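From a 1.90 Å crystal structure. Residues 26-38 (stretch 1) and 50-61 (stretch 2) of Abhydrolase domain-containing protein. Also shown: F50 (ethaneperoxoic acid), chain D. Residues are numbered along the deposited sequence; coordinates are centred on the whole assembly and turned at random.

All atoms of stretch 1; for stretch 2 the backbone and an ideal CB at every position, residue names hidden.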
ATOM      1  N   MET B  26      18.635   3.598  -6.155  1.00 19.08           N
ATOM      2  CA  MET B  26      18.655   3.751  -7.601  1.00 21.43           C
ATOM      3  C   MET B  26      18.355   2.406  -8.296  1.00 20.07           C
ATOM      4  O   MET B  26      19.035   1.447  -8.048  1.00 20.25           O
ATOM      5  CB  MET B  26      19.972   4.376  -7.980  1.00 23.61           C
ATOM      6  CG  MET B  26      19.978   5.851  -7.516  1.00 27.09           C
ATOM      7  SD  MET B  26      21.349   6.802  -8.146  1.00 31.90           S
ATOM      8  CE  MET B  26      20.786   7.297  -9.751  1.00 31.03           C
ATOM      9  N   LEU B  27      17.291   2.368  -9.119  1.00 19.14           N
ATOM     10  CA  LEU B  27      16.825   1.161  -9.797  1.00 18.34           C
ATOM     11  C   LEU B  27      17.102   1.221 -11.334  1.00 17.83           C
ATOM     12  O   LEU B  27      16.527   2.063 -12.026  1.00 18.57           O
ATOM     13  CB  LEU B  27      15.359   1.017  -9.586  1.00 19.05           C
ATOM     14  CG  LEU B  27      14.746   0.573  -8.253  1.00 21.36           C
ATOM     15  CD1 LEU B  27      15.767   0.317  -7.176  1.00 22.45           C
ATOM     16  CD2 LEU B  27      13.640   1.483  -7.867  1.00 23.62           C
ATOM     17  N   HIS B  28      17.977   0.328 -11.785  1.00 17.83           N
ATOM     18  CA  HIS B  28      18.520   0.349 -13.162  1.00 17.63           C
ATOM     19  C   HIS B  28      17.518  -0.033 -14.254  1.00 18.71           C
ATOM     20  O   HIS B  28      16.453  -0.602 -14.011  1.00 15.19           O
ATOM     21  CB  HIS B  28      19.799  -0.501 -13.220  1.00 17.77           C
ATOM     22  CG  HIS B  28      19.602  -1.982 -13.066  1.00 17.79           C
ATOM     23  ND1 HIS B  28      19.249  -2.802 -14.113  1.00 16.95           N
ATOM     24  CD2 HIS B  28      19.712  -2.792 -11.981  1.00 21.54           C
ATOM     25  CE1 HIS B  28      19.149  -4.049 -13.688  1.00 19.45           C
ATOM     26  NE2 HIS B  28      19.477  -4.083 -12.406  1.00 19.72           N
ATOM     27  N   GLY B  29      17.890   0.248 -15.499  1.00 20.09           N
ATOM     28  CA  GLY B  29      17.047  -0.203 -16.613  1.00 19.51           C
ATOM     29  C   GLY B  29      17.451  -1.576 -17.110  1.00 18.72           C
ATOM     30  O   GLY B  29      18.463  -2.124 -16.681  1.00 17.67           O
ATOM     31  N   TRP B  30      16.630  -2.099 -18.009  1.00 20.78           N
ATOM     32  CA  TRP B  30      16.886  -3.347 -18.721  1.00 22.56           C
ATOM     33  C   TRP B  30      17.937  -3.061 -19.827  1.00 23.92           C
ATOM     34  O   TRP B  30      17.786  -2.044 -20.529  1.00 20.94           O
ATOM     35  CB  TRP B  30      15.580  -3.824 -19.318  1.00 23.73           C
ATOM     36  CG  TRP B  30      15.639  -5.066 -20.175  1.00 24.14           C
ATOM     37  CD1 TRP B  30      15.423  -6.339 -19.768  1.00 25.64           C
ATOM     38  CD2 TRP B  30      15.882  -5.130 -21.585  1.00 23.44           C
ATOM     39  NE1 TRP B  30      15.539  -7.202 -20.821  1.00 26.57           N
ATOM     40  CE2 TRP B  30      15.803  -6.487 -21.957  1.00 25.39           C
ATOM     41  CE3 TRP B  30      16.158  -4.170 -22.572  1.00 22.81           C
ATOM     42  CZ2 TRP B  30      15.990  -6.916 -23.289  1.00 25.91           C
ATOM     43  CZ3 TRP B  30      16.363  -4.591 -23.860  1.00 24.50           C
ATOM     44  CH2 TRP B  30      16.285  -5.940 -24.221  1.00 23.50           C
ATOM     45  N   PRO B  31      18.941  -3.933 -20.040  1.00 23.50           N
ATOM     46  CA  PRO B  31      19.237  -5.111 -19.227  1.00 21.23           C
ATOM     47  C   PRO B  31      20.607  -4.921 -18.609  1.00 20.67           C
ATOM     48  O   PRO B  31      21.526  -5.724 -18.784  1.00 21.41           O
ATOM     49  CB  PRO B  31      19.191  -6.226 -20.245  1.00 22.46           C
ATOM     50  CG  PRO B  31      19.723  -5.545 -21.508  1.00 20.51           C
ATOM     51  CD  PRO B  31      19.575  -4.076 -21.369  1.00 20.92           C
ATOM     52  N   ALA B  32      20.752  -3.815 -17.868  1.00 17.61           N
ATOM     53  CA  ALA B  32      22.060  -3.420 -17.389  1.00 17.97           C
ATOM     54  C   ALA B  32      22.213  -3.882 -15.906  1.00 18.09           C
ATOM     55  O   ALA B  32      21.796  -5.014 -15.549  1.00 17.30           O
ATOM     56  CB  ALA B  32      22.223  -1.939 -17.557  1.00 16.56           C
ATOM     57  N   ASN B  33      22.845  -3.040 -15.088  1.00 16.83           N
ATOM     58  CA  ASN B  33      22.901  -3.222 -13.619  1.00 18.20           C
ATOM     59  C   ASN B  33      23.153  -1.877 -12.938  1.00 18.14           C
ATOM     60  O   ASN B  33      23.305  -0.889 -13.634  1.00 13.94           O
ATOM     61  CB  ASN B  33      23.912  -4.306 -13.181  1.00 17.29           C
ATOM     62  CG  ASN B  33      25.327  -4.005 -13.602  1.00 18.05           C
ATOM     63  OD1 ASN B  33      25.910  -3.032 -13.162  1.00 18.79           O
ATOM     64  ND2 ASN B  33      25.907  -4.884 -14.406  1.00 18.45           N
ATOM     65  N   ASN B  34      23.170  -1.849 -11.592  1.00 17.64           N
ATOM     66  CA  ASN B  34      23.368  -0.594 -10.828  1.00 18.40           C
ATOM     67  C   ASN B  34      24.582   0.218 -11.227  1.00 17.95           C
ATOM     68  O   ASN B  34      24.607   1.447 -11.039  1.00 17.34           O
ATOM     69  CB  ASN B  34      23.373  -0.867  -9.293  1.00 18.11           C
ATOM     70  CG  ASN B  34      24.748  -1.124  -8.737  1.00 18.58           C
ATOM     71  OD1 ASN B  34      25.300  -2.279  -8.771  1.00 24.50           O
ATOM     72  ND2 ASN B  34      25.340  -0.075  -8.202  1.00 16.91           N
ATOM     73  N   ASN B  35      25.616  -0.436 -11.761  1.00 19.29           N
ATOM     74  CA  ASN B  35      26.794   0.261 -12.239  1.00 20.81           C
ATOM     75  C   ASN B  35      26.508   1.282 -13.340  1.00 18.19           C
ATOM     76  O   ASN B  35      27.292   2.169 -13.519  1.00 17.93           O
ATOM     77  CB  ASN B  35      27.945  -0.684 -12.715  1.00 23.45           C
ATOM     78  CG  ASN B  35      28.586  -1.444 -11.584  1.00 26.22           C
ATOM     79  OD1 ASN B  35      28.840  -0.894 -10.525  1.00 24.54           O
ATOM     80  ND2 ASN B  35      28.860  -2.734 -11.805  1.00 28.76           N
ATOM     81  N   MET B  36      25.393   1.202 -14.041  1.00 20.10           N
ATOM     82  CA  MET B  36      25.108   2.266 -15.042  1.00 19.56           C
ATOM     83  C   MET B  36      24.973   3.662 -14.389  1.00 19.38           C
ATOM     84  O   MET B  36      24.997   4.644 -15.087  1.00 17.02           O
ATOM     85  CB  MET B  36      23.841   1.997 -15.837  1.00 19.47           C
ATOM     86  CG  MET B  36      22.596   2.085 -15.028  1.00 20.71           C
ATOM     87  SD  MET B  36      21.087   1.681 -15.908  1.00 25.92           S
ATOM     88  CE  MET B  36      20.187   3.165 -15.603  1.00 26.46           C
ATOM     89  N   PHE B  37      24.795   3.727 -13.068  1.00 18.38           N
ATOM     90  CA  PHE B  37      24.599   5.003 -12.372  1.00 20.97           C
ATOM     91  C   PHE B  37      25.915   5.586 -11.853  1.00 20.33           C
ATOM     92  O   PHE B  37      25.897   6.575 -11.079  1.00 19.38           O
ATOM     93  CB  PHE B  37      23.644   4.813 -11.178  1.00 19.25           C
ATOM     94  CG  PHE B  37      22.238   4.477 -11.558  1.00 19.00           C
ATOM     95  CD1 PHE B  37      21.481   5.364 -12.328  1.00 19.57           C
ATOM     96  CD2 PHE B  37      21.653   3.278 -11.155  1.00 19.21           C
ATOM     97  CE1 PHE B  37      20.169   5.066 -12.666  1.00 21.02           C
ATOM     98  CE2 PHE B  37      20.355   2.960 -11.499  1.00 19.65           C
ATOM     99  CZ  PHE B  37      19.584   3.887 -12.251  1.00 17.83           C
ATOM    100  N   GLU B  38      27.052   5.011 -12.228  1.00 19.70           N
ATOM    101  CA  GLU B  38      28.310   5.402 -11.585  1.00 22.76           C
ATOM    102  C   GLU B  38      28.597   6.919 -11.538  1.00 22.21           C
ATOM    103  O   GLU B  38      29.041   7.402 -10.507  1.00 20.46           O
ATOM    104  CB  GLU B  38      29.510   4.624 -12.145  1.00 25.87           C
ATOM    105  CG  GLU B  38      30.309   5.253 -13.285  1.00 24.75           C
ATOM    106  CD  GLU B  38      31.530   4.397 -13.674  1.00 27.15           C
ATOM    107  OE1 GLU B  38      31.504   3.146 -13.445  1.00 30.26           O
ATOM    108  OE2 GLU B  38      32.529   4.959 -14.152  1.00 21.69           O
ATOM    109  N   UNK B  50      23.828   8.592   0.775  1.00 25.41           N
ATOM    110  CA  UNK B  50      24.078   7.200   0.774  1.00 25.04           C
ATOM    111  C   UNK B  50      23.442   6.591  -0.487  1.00 24.29           C
ATOM    112  O   UNK B  50      22.239   6.693  -0.679  1.00 27.07           O
ATOM    113  CB  UNK B  50      23.543   6.557   2.055  1.00 25.04           C
ATOM    114  N   UNK B  51      24.279   5.961  -1.309  1.00 24.19           N
ATOM    115  CA  UNK B  51      23.900   5.306  -2.564  1.00 22.79           C
ATOM    116  C   UNK B  51      23.472   3.881  -2.279  1.00 22.04           C
ATOM    117  O   UNK B  51      24.192   3.142  -1.631  1.00 24.36           O
ATOM    118  CB  UNK B  51      25.053   5.328  -3.570  1.00 22.79           C
ATOM    119  N   UNK B  52      22.275   3.497  -2.713  1.00 19.85           N
ATOM    120  CA  UNK B  52      21.809   2.151  -2.593  1.00 20.74           C
ATOM    121  C   UNK B  52      21.435   1.703  -4.019  1.00 19.51           C
ATOM    122  O   UNK B  52      20.371   1.963  -4.467  1.00 17.50           O
ATOM    123  CB  UNK B  52      20.637   2.046  -1.616  1.00 20.74           C
ATOM    124  N   UNK B  53      22.349   1.026  -4.706  1.00 20.90           N
ATOM    125  CA  UNK B  53      22.108   0.611  -6.098  1.00 19.29           C
ATOM    126  C   UNK B  53      21.777  -0.861  -6.092  1.00 19.21           C
ATOM    127  O   UNK B  53      22.655  -1.665  -5.765  1.00 24.52           O
ATOM    128  CB  UNK B  53      23.314   0.894  -6.995  1.00 19.29           C
ATOM    129  N   UNK B  54      20.540  -1.185  -6.402  1.00 18.65           N
ATOM    130  CA  UNK B  54      20.101  -2.566  -6.410  1.00 22.00           C
ATOM    131  C   UNK B  54      20.406  -3.231  -7.754  1.00 22.57           C
ATOM    132  O   UNK B  54      20.198  -2.601  -8.838  1.00 20.74           O
ATOM    133  CB  UNK B  54      18.604  -2.646  -6.103  1.00 22.00           C
ATOM    134  N   UNK B  55      20.925  -4.461  -7.719  1.00 21.65           N
ATOM    135  CA  UNK B  55      20.964  -5.287  -8.969  1.00 20.18           C
ATOM    136  C   UNK B  55      19.773  -6.162  -8.852  1.00 18.75           C
ATOM    137  O   UNK B  55      19.717  -6.915  -7.873  1.00 20.72           O
ATOM    138  CB  UNK B  55      22.249  -6.100  -9.139  1.00 20.18           C
ATOM    139  N   UNK B  56      18.821  -6.111  -9.777  1.00 16.50           N
ATOM    140  CA  UNK B  56      17.674  -6.986  -9.686  1.00 20.82           C
ATOM    141  C   UNK B  56      18.132  -8.415  -9.820  1.00 19.71           C
ATOM    142  O   UNK B  56      19.224  -8.708 -10.387  1.00 19.92           O
ATOM    143  CB  UNK B  56      16.630  -6.645 -10.751  1.00 20.82           C
ATOM    144  N   UNK B  57      17.262  -9.308  -9.373  1.00 23.28           N
ATOM    145  CA  UNK B  57      17.417 -10.693  -9.746  1.00 22.08           C
ATOM    146  C   UNK B  57      17.640 -10.772 -11.266  1.00 20.73           C
ATOM    147  O   UNK B  57      16.978 -10.103 -12.034  1.00 20.05           O
ATOM    148  CB  UNK B  57      16.197 -11.511  -9.317  1.00 22.08           C
ATOM    149  N   UNK B  58      18.568 -11.620 -11.637  1.00 22.56           N
ATOM    150  CA  UNK B  58      18.883 -11.834 -13.048  1.00 22.47           C
ATOM    151  C   UNK B  58      20.032 -10.956 -13.562  1.00 22.65           C
ATOM    152  O   UNK B  58      20.464 -11.177 -14.687  1.00 21.09           O
ATOM    153  CB  UNK B  58      17.633 -11.575 -13.891  1.00 22.47           C
ATOM    154  N   UNK B  59      20.473  -9.935 -12.791  1.00 19.34           N
ATOM    155  CA  UNK B  59      21.398  -8.923 -13.309  1.00 20.53           C
ATOM    156  C   UNK B  59      22.545  -8.774 -12.402  1.00 21.97           C
ATOM    157  O   UNK B  59      22.444  -9.150 -11.224  1.00 21.67           O
ATOM    158  CB  UNK B  59      20.711  -7.569 -13.501  1.00 20.53           C
ATOM    159  N   UNK B  60      23.670  -8.262 -12.951  1.00 19.52           N
ATOM    160  CA  UNK B  60      24.761  -7.818 -12.099  1.00 20.18           C
ATOM    161  C   UNK B  60      25.237  -8.992 -11.252  1.00 21.49           C
ATOM    162  O   UNK B  60      25.420 -10.060 -11.769  1.00 21.36           O
ATOM    163  CB  UNK B  60      24.328  -6.646 -11.216  1.00 20.18           C
ATOM    164  N   UNK B  61      25.378  -8.808  -9.956  1.00 21.29           N
ATOM    165  CA  UNK B  61      25.933  -9.844  -9.066  1.00 24.16           C
ATOM    166  C   UNK B  61      24.842 -10.637  -8.314  1.00 25.93           C
ATOM    167  O   UNK B  61      25.110 -11.490  -7.447  1.00 23.97           O
ATOM    168  CB  UNK B  61      26.879  -9.196  -8.054  1.00 24.16           C
TER
HETATM  169  C   F50 D 301      14.531  -0.286 -20.408  1.00 35.95           C
HETATM  170  OX1 F50 D 301      16.951   0.527 -20.212  1.00 40.29           O
HETATM  171  O   F50 D 301      14.446  -0.691 -19.267  1.00 32.03           O
HETATM  172  OXT F50 D 301      15.615   0.665 -20.706  1.00 37.85           O
HETATM  173  CH3 F50 D 301      13.553  -0.740 -21.455  1.00 38.09           C

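Position 50 opens the strand with nothing of stretch 1 within 5.5 Å of its CB, so this contact sets no rule; it is R50.

At 51 the CB points sideways, again with nothing close, but M26 and F37 lie further along. A long side chain, aromatic or aliphatic, could reach them. Y51 does: with chi1 t, its ring edge meets M26 (SD to CE1 of Y51, 3.7 Å), and its OH lies 3.7 Å from CB of F37.

Position 52 points away, leaving its backbone to do the pairing: N of M26 donates to the O of 52 at 2.9 Å. Many residues would serve, beta-branched ones comfortably in a strand; it is I52.

Position 53 pairs with M26 in parallel register, CA to CA 4.9 Å. An ideal CB here would sit 2.5 Å from the modelled ND2 of N34, and only glycine avoids that. G53 lets N34 pack directly on the strand, CB of N34 to C of G53 at 3.6 Å.

At 54 the CB lies 4.2 Å from CD1 of L27, a greasy surface suited to valine, isoleucine or leucine. V54 meets it, CG2 to CD1 of L27 at 3.3 Å. Its N gives a weak bond to O of M26 (3.4 Å).

Position 55 points sideways, near the CB of N33 and the free backbone N of N34; an acceptor such as aspartate or asparagine would suit. D55 takes the bond from N of N34 to OD1 at 3.1 Å, while its OD2 accepts from the backbone N of position 61 at 3.0 Å.

Position 56 has its CB 4.2 Å from NE2 of H28, with O of H28 farther off: room for a long or flat side chain, ideally ending in a donor. Y56 lays its ring obliquely against the imidazole (centroids 4.2 Å apart), and its OH donates to O of H28 at 2.6 Å.

Positions 57 and 58 are free of stretch 1. The former, R57, points away; the latter's phi of 93° in a type II turn calls for glycine, and G58 supplies it.

At 59 the CB points toward H28 and A32, a broad surface continuing to P31 and W30 that favours an aromatic. Y59 receives the edge of H28 on its face and packs CE2 against CB of P31 at 3.9 Å.

Position 60 has positive phi, and a CB would crowd that of N33 at 3.1 Å: hence G60. Position 61 is unconstrained here, and is K61.

Stretch 2, residues 50-61: RYIGVDYRGYGK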
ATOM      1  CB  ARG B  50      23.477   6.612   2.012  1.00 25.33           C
ATOM      2  CG  ARG B  50      23.706   5.147   2.179  1.00 25.74           C
ATOM      3  CD  ARG B  50      23.093   4.730   3.491  1.00 26.25           C
ATOM      4  NE  ARG B  50      23.078   3.282   3.638  1.00 28.62           N
ATOM      5  CZ  ARG B  50      22.520   2.641   4.654  1.00 32.67           C
ATOM      6  NH1 ARG B  50      21.924   3.336   5.635  1.00 31.79           N
ATOM      7  NH2 ARG B  50      22.517   1.295   4.695  1.00 30.43           N
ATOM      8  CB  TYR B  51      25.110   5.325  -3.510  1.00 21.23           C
ATOM      9  CG  TYR B  51      24.904   4.593  -4.785  1.00 22.82           C
ATOM     10  CD1 TYR B  51      24.176   5.162  -5.850  1.00 21.72           C
ATOM     11  CD2 TYR B  51      25.449   3.307  -4.972  1.00 22.94           C
ATOM     12  CE1 TYR B  51      24.037   4.490  -7.045  1.00 22.38           C
ATOM     13  CE2 TYR B  51      25.269   2.634  -6.176  1.00 20.97           C
ATOM     14  CZ  TYR B  51      24.581   3.221  -7.203  1.00 22.27           C
ATOM     15  OH  TYR B  51      24.383   2.499  -8.399  1.00 20.41           O
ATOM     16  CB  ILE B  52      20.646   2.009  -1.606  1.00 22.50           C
ATOM     17  CG1 ILE B  52      21.088   2.339  -0.161  1.00 27.33           C
ATOM     18  CG2 ILE B  52      20.079   0.604  -1.637  1.00 22.47           C
ATOM     19  CD1 ILE B  52      20.472   3.608   0.349  1.00 31.05           C
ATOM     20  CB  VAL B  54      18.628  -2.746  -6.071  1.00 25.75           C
ATOM     21  CG1 VAL B  54      18.234  -2.003  -4.779  1.00 23.97           C
ATOM     22  CG2 VAL B  54      17.757  -2.331  -7.211  1.00 31.18           C
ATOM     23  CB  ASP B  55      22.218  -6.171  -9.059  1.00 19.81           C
ATOM     24  CG  ASP B  55      23.518  -5.402  -9.331  1.00 21.26           C
ATOM     25  OD1 ASP B  55      23.501  -4.189  -9.663  1.00 23.78           O
ATOM     26  OD2 ASP B  55      24.581  -6.037  -9.246  1.00 22.50           O
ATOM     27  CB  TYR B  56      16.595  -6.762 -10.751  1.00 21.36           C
ATOM     28  CG  TYR B  56      16.212  -5.368 -10.983  1.00 23.66           C
ATOM     29  CD1 TYR B  56      15.628  -4.595  -9.993  1.00 25.16           C
ATOM     30  CD2 TYR B  56      16.335  -4.829 -12.249  1.00 23.78           C
ATOM     31  CE1 TYR B  56      15.272  -3.259 -10.242  1.00 24.11           C
ATOM     32  CE2 TYR B  56      15.976  -3.537 -12.509  1.00 22.41           C
ATOM     33  CZ  TYR B  56      15.466  -2.736 -11.513  1.00 23.77           C
ATOM     34  OH  TYR B  56      15.166  -1.454 -11.889  1.00 21.36           O
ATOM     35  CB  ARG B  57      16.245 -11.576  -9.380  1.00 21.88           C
ATOM     36  CG  ARG B  57      14.894 -11.201  -9.879  1.00 24.16           C
ATOM     37  CD  ARG B  57      13.908 -12.289  -9.460  1.00 26.67           C
ATOM     38  NE  ARG B  57      13.448 -12.166  -8.082  1.00 24.78           N
ATOM     39  CZ  ARG B  57      12.759 -13.111  -7.430  1.00 27.19           C
ATOM     40  NH1 ARG B  57      12.345 -12.879  -6.166  1.00 27.67           N
ATOM     41  NH2 ARG B  57      12.494 -14.287  -8.001  1.00 24.04           N
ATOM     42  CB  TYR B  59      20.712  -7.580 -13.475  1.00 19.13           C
ATOM     43  CG  TYR B  59      19.568  -7.711 -14.447  1.00 20.47           C
ATOM     44  CD1 TYR B  59      18.340  -8.181 -14.022  1.00 19.26           C
ATOM     45  CD2 TYR B  59      19.739  -7.466 -15.792  1.00 18.51           C
ATOM     46  CE1 TYR B  59      17.297  -8.388 -14.899  1.00 20.39           C
ATOM     47  CE2 TYR B  59      18.692  -7.641 -16.676  1.00 19.94           C
ATOM     48  CZ  TYR B  59      17.498  -8.088 -16.261  1.00 21.79           C
ATOM     49  OH  TYR B  59      16.491  -8.230 -17.169  1.00 27.73           O
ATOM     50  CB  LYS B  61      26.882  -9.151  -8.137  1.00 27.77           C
ATOM     51  CG  LYS B  61      27.944  -8.389  -8.924  1.00 32.46           C
ATOM     52  CD  LYS B  61      28.895  -7.602  -8.050  1.00 38.28           C
ATOM     53  CE  LYS B  61      29.732  -8.512  -7.163  1.00 43.66           C
ATOM     54  NZ  LYS B  61      30.280  -9.742  -7.833  1.00 44.29           N
TER
HETATM   55  O   HOH W   1      20.242  -0.208  -9.952  1.00 18.55           O
HETATM   56  O   HOH W   2      23.829  -7.020 -15.739  1.00 19.85           O
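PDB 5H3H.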